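Long-range contacts in proline-tRNA synthetase class II aaRS (Ybak RNA binding domain plus tRNA synthetase) (Cryptosporidium parvum, PDB 5XIO), which probably charges tRNA(Pro) with L-proline at the expense of ATP, and is caught here with halofuginone and an ATP analogue bound: residues P288-I293 with G321-I326; E405-V410 with M425-W430. All coordinates share one frame; numbering follows the deposited sequence.

Interaction 1: P288-I293 with G321-I326; sequences PVQVII and GVRVKI
Arg323 O takes two successive amides of the neighbouring parallel strand: Val291 N lies in its carbonyl plane at 3.2 Å, while Gln290 N, 3.0 Å from the same oxygen, comes in tilted and more bent. Beyond this fork the backbone pairing of 288-293 with 321-326 is regular, with Lys325 N bonded to Val291 O and Ile293 N to Lys325 O.

The Gln290 side chain adds a polar link. Its CG is anti to its own carbonyl carbon (chi1 -57°), and the extended chain carries OE1 across to the other backbone, where Arg323 N donates to it at 3.1 Å and nearly straight (166°). NE2 donates to Pro284 O. The same amide lies over one face of the Arg323 guanidinium, the two planes 33° apart and Gln290 CD 3.7 Å above, shifted toward the rim. Pro288 C sits at the edge of that group, and Arg323 NH2 bonds to Ala287 O.

Apolar contacts join the side chains on the face of Val291, Ile293, Val324 and Ile326. Val291 turns CG2 to Val322 CG1 and CG1 to Val324 CG2, and Val324 CG2 also meets Ile293 CD1 at 3.6 Å. On the other face Ile292 CD1 lies beside Lys325 CB, 3.5 Å away.

This pair belongs to the anticodon-binding domain, whose mixed sheet has 324-326 as an outermost strand within the chain, next to 291-295, with 348-352 beyond. Helix 306-319, running between the two strands in sequence, makes this a beta-alpha-beta crossover, and its Leu317 packs on Val291 and Val324. At the loop end, Trp41 and Phe44 of helix 40-58 touch Pro288.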
loop_
_atom_site.group_PDB
_atom_site.type_symbol
_atom_site.label_atom_id
_atom_site.label_comp_id
_atom_site.label_asym_id
_atom_site.label_seq_id
_atom_site.Cartn_x
_atom_site.Cartn_y
_atom_site.Cartn_z
ATOM N N PRO A 288 9.060 16.293 1.848
ATOM C CA PRO A 288 9.491 15.754 0.532
ATOM C C PRO A 288 10.755 16.436 -0.059
ATOM O O PRO A 288 11.608 15.772 -0.672
ATOM C CB PRO A 288 8.278 15.994 -0.367
ATOM C CG PRO A 288 7.118 16.263 0.552
ATOM C CD PRO A 288 7.662 16.760 1.868
ATOM N N VAL A 289 10.878 17.747 0.136
ATOM C CA VAL A 289 12.137 18.470 -0.163
ATOM C C VAL A 289 12.625 19.218 1.090
ATOM O O VAL A 289 11.887 20.028 1.615
ATOM C CB VAL A 289 11.918 19.430 -1.335
ATOM C CG1 VAL A 289 13.045 20.422 -1.438
ATOM C CG2 VAL A 289 11.850 18.649 -2.633
ATOM N N GLN A 290 13.843 18.939 1.566
ATOM C CA GLN A 290 14.425 19.629 2.727
ATOM C C GLN A 290 15.197 20.943 2.421
ATOM O O GLN A 290 15.235 21.890 3.245
ATOM C CB GLN A 290 15.361 18.692 3.413
ATOM C CG GLN A 290 14.669 17.388 3.841
ATOM C CD GLN A 290 15.641 16.346 4.301
ATOM O OE1 GLN A 290 16.659 16.148 3.650
ATOM N NE2 GLN A 290 15.320 15.632 5.382
ATOM N N VAL A 291 15.830 20.972 1.246
ATOM C CA VAL A 291 16.657 22.109 0.779
ATOM C C VAL A 291 16.299 22.393 -0.660
ATOM O O VAL A 291 16.296 21.448 -1.507
ATOM C CB VAL A 291 18.152 21.794 0.807
ATOM C CG1 VAL A 291 18.940 22.991 0.279
ATOM C CG2 VAL A 291 18.596 21.411 2.214
ATOM N N ILE A 292 15.944 23.659 -0.901
ATOM C CA ILE A 292 15.774 24.200 -2.222
ATOM C C ILE A 292 16.851 25.288 -2.525
ATOM O O ILE A 292 17.089 26.209 -1.741
ATOM C CB ILE A 292 14.386 24.799 -2.406
ATOM C CG1 ILE A 292 14.105 25.035 -3.899
ATOM C CG2 ILE A 292 14.216 26.097 -1.616
ATOM C CD1 ILE A 292 13.930 23.759 -4.727
ATOM N N ILE A 293 17.520 25.152 -3.664
ATOM C CA ILE A 293 18.598 26.049 -4.042
ATOM C C ILE A 293 18.067 27.035 -5.063
ATOM O O ILE A 293 17.586 26.634 -6.128
ATOM C CB ILE A 293 19.763 25.272 -4.651
ATOM C CG1 ILE A 293 20.334 24.312 -3.608
ATOM C CG2 ILE A 293 20.825 26.243 -5.192
ATOM C CD1 ILE A 293 21.110 23.158 -4.210
ATOM N N GLY A 321 22.858 12.445 1.806
ATOM C CA GLY A 321 21.550 11.846 2.107
ATOM C C GLY A 321 20.381 12.830 2.239
ATOM O O GLY A 321 19.352 12.479 2.774
ATOM N N VAL A 322 20.556 14.043 1.731
ATOM C CA VAL A 322 19.617 15.167 1.876
ATOM C C VAL A 322 18.825 15.278 0.592
ATOM O O VAL A 322 19.408 15.117 -0.499
ATOM C CB VAL A 322 20.387 16.512 2.114
ATOM C CG1 VAL A 322 19.497 17.741 1.978
ATOM C CG2 VAL A 322 21.060 16.526 3.473
ATOM N N ARG A 323 17.511 15.548 0.704
ATOM C CA ARG A 323 16.631 15.715 -0.471
ATOM C C ARG A 323 16.620 17.207 -0.848
ATOM O O ARG A 323 16.201 18.070 -0.081
ATOM C CB ARG A 323 15.198 15.207 -0.199
ATOM C CG ARG A 323 15.125 13.766 0.310
ATOM C CD ARG A 323 13.713 13.264 0.649
ATOM N NE ARG A 323 13.082 13.889 1.826
ATOM C CZ ARG A 323 13.219 13.494 3.093
ATOM N NH1 ARG A 323 13.967 12.461 3.391
ATOM N NH2 ARG A 323 12.611 14.157 4.072
ATOM N N VAL A 324 17.064 17.491 -2.061
ATOM C CA VAL A 324 17.393 18.841 -2.478
ATOM C C VAL A 324 17.037 19.000 -3.933
ATOM O O VAL A 324 17.235 18.109 -4.696
ATOM C CB VAL A 324 18.900 19.112 -2.266
ATOM C CG1 VAL A 324 19.741 18.102 -3.024
ATOM C CG2 VAL A 324 19.268 20.554 -2.642
ATOM N N LYS A 325 16.494 20.150 -4.296
ATOM C CA LYS A 325 16.126 20.468 -5.670
ATOM C C LYS A 325 16.665 21.868 -5.984
ATOM O O LYS A 325 16.851 22.677 -5.094
ATOM C CB LYS A 325 14.597 20.461 -5.853
ATOM C CG LYS A 325 14.011 19.211 -6.509
ATOM C CD LYS A 325 12.598 19.442 -7.081
ATOM C CE LYS A 325 12.518 20.722 -7.933
ATOM N NZ LYS A 325 11.350 20.789 -8.860
ATOM N N ILE A 326 16.880 22.152 -7.261
ATOM C CA ILE A 326 17.169 23.508 -7.708
ATOM C C ILE A 326 15.967 24.085 -8.421
ATOM O O ILE A 326 15.456 23.480 -9.342
ATOM C CB ILE A 326 18.343 23.540 -8.708
ATOM C CG1 ILE A 326 19.611 22.957 -8.051
ATOM C CG2 ILE A 326 18.563 24.981 -9.233
ATOM C CD1 ILE A 326 20.691 22.548 -9.036
#

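Interaction 2: E405-V410 with M425-W430; sequences ESIIRV and MVIAPW
Ile407 lays its CG2 against CG2 of Ile427 at 3.8 Å and its CG1 against the Met425 methyl CE, so one isoleucine touches Met425 and Ile427, two residues apart on the next strand. The two strands, 407-409 and 425-430, are the parallel pair of a beta-alpha-beta unit connected through helix 416-421, and the second lies in the C-terminal zinc-binding part of prolyl-tRNA synthetase.

Met425 reaches Ile407 because its chain bends at the last torsion (chi3 -89°), which turns CE back toward the neighbour. Ile427 CG2, set between its own backbone N and carbonyl carbon, faces the other strand and also rests on Arg409 CA. From there the Arg409 chain runs outward, its NE in a salt bridge with Asp411 and its guanidinium in a cation-pi contact with Phe472. Val426, on the other face of the sheet with Ile408, brings CG2 to Val410 CG2, more loosely, at 4.3 Å.

Four backbone bonds run along the pair, all nearly straight at the hydrogen. Met425 N and Val410 N approach Ser406 O and Ile427 O almost along the C=O axis, whereas Ile427 N comes to Ile408 O from well above its carbonyl plane. Strand 490-495 pairs with the other edge of 425-430, and Phe217 touches Met425 and Ser406. Where the pairing ends, Pro429 has no amide hydrogen to give, and its CD lies 3.4 Å from Val410 O.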
loop_
_atom_site.group_PDB
_atom_site.type_symbol
_atom_site.label_atom_id
_atom_site.label_comp_id
_atom_site.label_asym_id
_atom_site.label_seq_id
_atom_site.Cartn_x
_atom_site.Cartn_y
_atom_site.Cartn_z
ATOM N N GLU A 405 1.666 24.618 28.622
ATOM C CA GLU A 405 0.833 25.838 28.852
ATOM C C GLU A 405 -0.694 25.556 28.803
ATOM O O GLU A 405 -1.506 26.215 29.453
ATOM C CB GLU A 405 1.155 26.924 27.797
ATOM C CG GLU A 405 2.576 27.540 27.858
ATOM C CD GLU A 405 3.046 28.227 26.545
ATOM O OE1 GLU A 405 2.226 28.909 25.867
ATOM O OE2 GLU A 405 4.256 28.091 26.187
ATOM N N SER A 406 -1.072 24.551 28.035
ATOM C CA SER A 406 -2.466 24.165 27.889
ATOM C C SER A 406 -3.033 23.185 28.892
ATOM O O SER A 406 -4.195 22.790 28.741
ATOM C CB SER A 406 -2.677 23.531 26.524
ATOM O OG SER A 406 -2.021 24.281 25.554
ATOM N N ILE A 407 -2.272 22.764 29.890
ATOM C CA ILE A 407 -2.849 21.801 30.875
ATOM C C ILE A 407 -2.938 22.409 32.253
ATOM O O ILE A 407 -1.918 22.707 32.865
ATOM C CB ILE A 407 -2.069 20.476 30.943
ATOM C CG1 ILE A 407 -2.230 19.683 29.640
ATOM C CG2 ILE A 407 -2.541 19.641 32.122
ATOM C CD1 ILE A 407 -1.047 18.775 29.298
ATOM N N ILE A 408 -4.161 22.565 32.758
ATOM C CA ILE A 408 -4.375 23.244 34.032
ATOM C C ILE A 408 -4.956 22.359 35.107
ATOM O O ILE A 408 -6.008 21.776 34.966
ATOM C CB ILE A 408 -5.225 24.494 33.831
ATOM C CG1 ILE A 408 -4.415 25.496 32.948
ATOM C CG2 ILE A 408 -5.665 25.055 35.199
ATOM C CD1 ILE A 408 -4.608 26.954 33.321
ATOM N N ARG A 409 -4.249 22.251 36.213
ATOM C CA ARG A 409 -4.766 21.514 37.329
ATOM C C ARG A 409 -5.885 22.279 38.058
ATOM O O ARG A 409 -5.737 23.455 38.402
ATOM C CB ARG A 409 -3.666 21.152 38.295
ATOM C CG ARG A 409 -4.185 20.298 39.453
ATOM C CD ARG A 409 -3.295 20.503 40.664
ATOM N NE ARG A 409 -3.660 19.593 41.736
ATOM C CZ ARG A 409 -2.811 19.102 42.643
ATOM N NH1 ARG A 409 -1.515 19.451 42.632
ATOM N NH2 ARG A 409 -3.270 18.245 43.563
ATOM N N VAL A 410 -6.996 21.574 38.269
ATOM C CA VAL A 410 -8.154 22.025 39.020
ATOM C C VAL A 410 -8.519 20.940 40.042
ATOM O O VAL A 410 -8.369 19.749 39.762
ATOM C CB VAL A 410 -9.321 22.243 38.057
ATOM C CG1 VAL A 410 -10.509 22.801 38.787
ATOM C CG2 VAL A 410 -8.933 23.239 37.000
ATOM N N MET A 425 -7.119 22.290 28.584
ATOM C CA MET A 425 -7.465 20.976 29.047
ATOM C C MET A 425 -7.369 21.064 30.516
ATOM O O MET A 425 -6.713 21.932 31.024
ATOM C CB MET A 425 -6.450 19.965 28.584
ATOM C CG MET A 425 -6.435 19.770 27.092
ATOM S SD MET A 425 -5.678 18.250 26.482
ATOM C CE MET A 425 -3.955 18.778 26.298
ATOM N N VAL A 426 -7.972 20.099 31.193
ATOM C CA VAL A 426 -8.066 20.118 32.586
ATOM C C VAL A 426 -7.459 18.820 33.145
ATOM O O VAL A 426 -7.769 17.706 32.670
ATOM C CB VAL A 426 -9.551 20.295 32.968
ATOM C CG1 VAL A 426 -9.886 19.623 34.283
ATOM C CG2 VAL A 426 -9.883 21.753 33.081
ATOM N N ILE A 427 -6.615 18.947 34.174
ATOM C CA ILE A 427 -6.238 17.755 34.903
ATOM C C ILE A 427 -6.860 17.845 36.287
ATOM O O ILE A 427 -6.773 18.858 36.930
ATOM C CB ILE A 427 -4.728 17.448 34.848
ATOM C CG1 ILE A 427 -4.472 16.075 35.460
ATOM C CG2 ILE A 427 -3.901 18.563 35.487
ATOM C CD1 ILE A 427 -3.208 15.405 34.981
ATOM N N ALA A 428 -7.560 16.790 36.696
ATOM C CA ALA A 428 -8.394 16.838 37.876
ATOM C C ALA A 428 -8.491 15.437 38.529
ATOM O O ALA A 428 -8.520 14.428 37.831
ATOM C CB ALA A 428 -9.770 17.380 37.513
ATOM N N PRO A 429 -8.519 15.372 39.870
ATOM C CA PRO A 429 -8.680 14.076 40.520
ATOM C C PRO A 429 -10.136 13.617 40.292
ATOM O O PRO A 429 -11.019 14.479 40.198
ATOM C CB PRO A 429 -8.444 14.409 41.976
ATOM C CG PRO A 429 -8.891 15.835 42.134
ATOM C CD PRO A 429 -8.693 16.490 40.810
ATOM N N TRP A 430 -10.367 12.317 40.142
ATOM C CA TRP A 430 -11.613 11.823 39.592
ATOM C C TRP A 430 -11.852 10.397 40.048
ATOM O O TRP A 430 -10.932 9.625 40.258
ATOM C CB TRP A 430 -11.554 11.847 38.071
ATOM C CG TRP A 430 -12.881 11.527 37.402
ATOM C CD1 TRP A 430 -14.076 12.005 37.757
ATOM C CD2 TRP A 430 -13.121 10.641 36.291
ATOM N NE1 TRP A 430 -15.055 11.468 36.976
ATOM C CE2 TRP A 430 -14.491 10.630 36.064
ATOM C CE3 TRP A 430 -12.312 9.875 35.478
ATOM C CZ2 TRP A 430 -15.073 9.899 35.046
ATOM C CZ3 TRP A 430 -12.895 9.166 34.448
ATOM C CH2 TRP A 430 -14.254 9.154 34.263
#

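Overall arrangement
The contacts follow one another along the chain, interaction 1 closing before interaction 2 opens, and they do not touch: their centres are 42 Å apart and their nearest atoms about 26 Å. Each pairs two parallel strands, but in different modules, the anticodon-binding domain for 288-293 with 321-326 and the C-terminal zinc-binding part for 405-410 with 425-430. The long helix 377-405 leads from the first module into strand 407-409. Interaction 1 lies away from the halofuginone and ATP-analogue pockets. Interaction 2 runs toward the metal: the Pro429 side chain is about 9 Å from the zinc ion, which Cys431, Cys436 and Cys481 bind.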